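Local structure of CutA1 (Shewanella, 3AHP) at residues 11-15 and 78-82. The protein probably takes part in divalent metal ion tolerance as a trimeric CutA1 protein. Residues are numbered along the deposited sequence; the frame is centred on the assembly and turned at random.
Sequences TTCPD and MHPYE
P14 is the apolar centre of this contact, meeting three side chains of the loop after helix 68-78. Its CG lies 3.9 Å from CG of P80, the two proline rings touching mainly there, and 3.6 Å from OH of Y81. The phenol passes P14 in the opposite direction; a tyrosine suits this exposed place, its ring giving apolar surface and its hydroxyl tolerating water. CD of P14 approaches the imidazole of H79 obliquely. Compact, rigid prolines suit two segments that turn away here, one from a strand and one from a helix.

The second group of contacts is made by H79, whose buried, flat ring lies between the strand end and the loop. With CG anti to the backbone N (chi1 -162°), the imidazole reaches the backbone of T12 and C13, the T12 carbonyl oxygen lying at its edge, near the ring plane. SG of C13 stands obliquely 5.0 Å from the ring centroid. Replacing H79 by alanine removes this ring, which is likely to leave a gap beside P14 and C13.

Beyond the pair, D15 N-caps helix 16-28 by bonding I18 N, and C13 packs on I18 and I22. In this GlnB-like fold, the contact joins helix 68-78 to strand 6-13, which runs between strands 50-64 and 86-94.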
loop_
_atom_site.group_PDB
_atom_site.type_symbol
_atom_site.label_atom_id
_atom_site.label_comp_id
_atom_site.label_asym_id
_atom_site.label_seq_id
_atom_site.Cartn_x
_atom_site.Cartn_y
_atom_site.Cartn_z
ATOM N N THR B 11 2.391 -1.301 -8.593
ATOM C CA THR B 11 3.020 -2.082 -9.642
ATOM C C THR B 11 4.460 -2.367 -9.258
ATOM O O THR B 11 4.891 -2.026 -8.186
ATOM C CB THR B 11 2.937 -1.376 -11.017
ATOM O OG1 THR B 11 3.415 -2.259 -12.031
ATOM C CG2 THR B 11 3.763 -0.118 -11.036
ATOM N N THR B 12 5.211 -2.969 -10.153
ATOM C CA THR B 12 6.429 -3.649 -9.767
ATOM C C THR B 12 7.321 -3.665 -10.990
ATOM O O THR B 12 6.819 -3.754 -12.088
ATOM C CB THR B 12 6.093 -5.092 -9.341
ATOM O OG1 THR B 12 6.496 -5.314 -7.983
ATOM C CG2 THR B 12 6.730 -6.091 -10.273
ATOM N N CYS B 13 8.618 -3.451 -10.816
ATOM C CA CYS B 13 9.565 -3.583 -11.914
ATOM C C CYS B 13 10.679 -4.534 -11.538
ATOM O O CYS B 13 10.996 -4.652 -10.365
ATOM C CB CYS B 13 10.152 -2.223 -12.272
ATOM S SG CYS B 13 9.031 -1.147 -13.174
ATOM N N PRO B 14 11.311 -5.186 -12.537
ATOM C CA PRO B 14 12.343 -6.196 -12.263
ATOM C C PRO B 14 13.606 -5.624 -11.648
ATOM O O PRO B 14 14.335 -6.349 -10.991
ATOM C CB PRO B 14 12.647 -6.769 -13.642
ATOM C CG PRO B 14 11.396 -6.565 -14.401
ATOM C CD PRO B 14 10.916 -5.212 -13.953
ATOM N N ASP B 15 13.841 -4.331 -11.822
ATOM C CA ASP B 15 14.873 -3.651 -11.054
ATOM C C ASP B 15 14.621 -2.150 -11.024
ATOM O O ASP B 15 13.689 -1.667 -11.671
ATOM C CB ASP B 15 16.245 -3.924 -11.656
ATOM C CG ASP B 15 16.377 -3.349 -13.039
ATOM O OD1 ASP B 15 16.397 -2.102 -13.165
ATOM O OD2 ASP B 15 16.424 -4.145 -13.999
ATOM N N MET B 78 6.156 -0.249 -21.530
ATOM C CA MET B 78 7.550 -0.068 -21.119
ATOM C C MET B 78 8.082 -1.222 -20.292
ATOM O O MET B 78 9.278 -1.434 -20.231
ATOM C CB MET B 78 7.726 1.238 -20.347
ATOM C CG MET B 78 7.397 2.457 -21.170
ATOM S SD MET B 78 7.900 4.016 -20.426
ATOM C CE MET B 78 9.682 3.799 -20.224
ATOM N N HIS B 79 7.199 -1.913 -19.591
ATOM C CA HIS B 79 7.580 -3.046 -18.773
ATOM C C HIS B 79 8.055 -4.211 -19.641
ATOM O O HIS B 79 7.493 -4.463 -20.710
ATOM C CB HIS B 79 6.383 -3.479 -17.929
ATOM C CG HIS B 79 6.742 -4.337 -16.757
ATOM N ND1 HIS B 79 6.773 -3.856 -15.465
ATOM C CD2 HIS B 79 7.064 -5.650 -16.679
ATOM C CE1 HIS B 79 7.082 -4.839 -14.641
ATOM N NE2 HIS B 79 7.262 -5.936 -15.351
ATOM N N PRO B 80 9.055 -4.965 -19.151
ATOM C CA PRO B 80 9.601 -6.026 -19.995
ATOM C C PRO B 80 8.743 -7.280 -20.045
ATOM O O PRO B 80 8.843 -8.025 -21.019
ATOM C CB PRO B 80 10.975 -6.341 -19.384
ATOM C CG PRO B 80 11.075 -5.582 -18.126
ATOM C CD PRO B 80 9.982 -4.539 -18.088
ATOM N N TYR B 81 7.918 -7.519 -19.018
ATOM C CA TYR B 81 7.028 -8.682 -19.004
ATOM C C TYR B 81 5.698 -8.406 -19.720
ATOM O O TYR B 81 5.158 -7.312 -19.633
ATOM C CB TYR B 81 6.697 -9.133 -17.592
ATOM C CG TYR B 81 7.843 -9.362 -16.652
ATOM C CD1 TYR B 81 7.644 -9.223 -15.282
ATOM C CD2 TYR B 81 9.080 -9.814 -17.100
ATOM C CE1 TYR B 81 8.648 -9.439 -14.388
ATOM C CE2 TYR B 81 10.113 -10.064 -16.197
ATOM C CZ TYR B 81 9.880 -9.876 -14.834
ATOM O OH TYR B 81 10.876 -10.064 -13.891
ATOM N N GLU B 82 5.146 -9.433 -20.361
ATOM C CA GLU B 82 3.888 -9.324 -21.076
ATOM C C GLU B 82 2.770 -8.920 -20.136
ATOM O O GLU B 82 1.853 -8.221 -20.534
ATOM C CB GLU B 82 3.527 -10.660 -21.716
ATOM C CG GLU B 82 3.877 -10.781 -23.171
ATOM C CD GLU B 82 3.549 -12.168 -23.733
ATOM O OE1 GLU B 82 4.367 -12.694 -24.519
ATOM O OE2 GLU B 82 2.473 -12.716 -23.403
#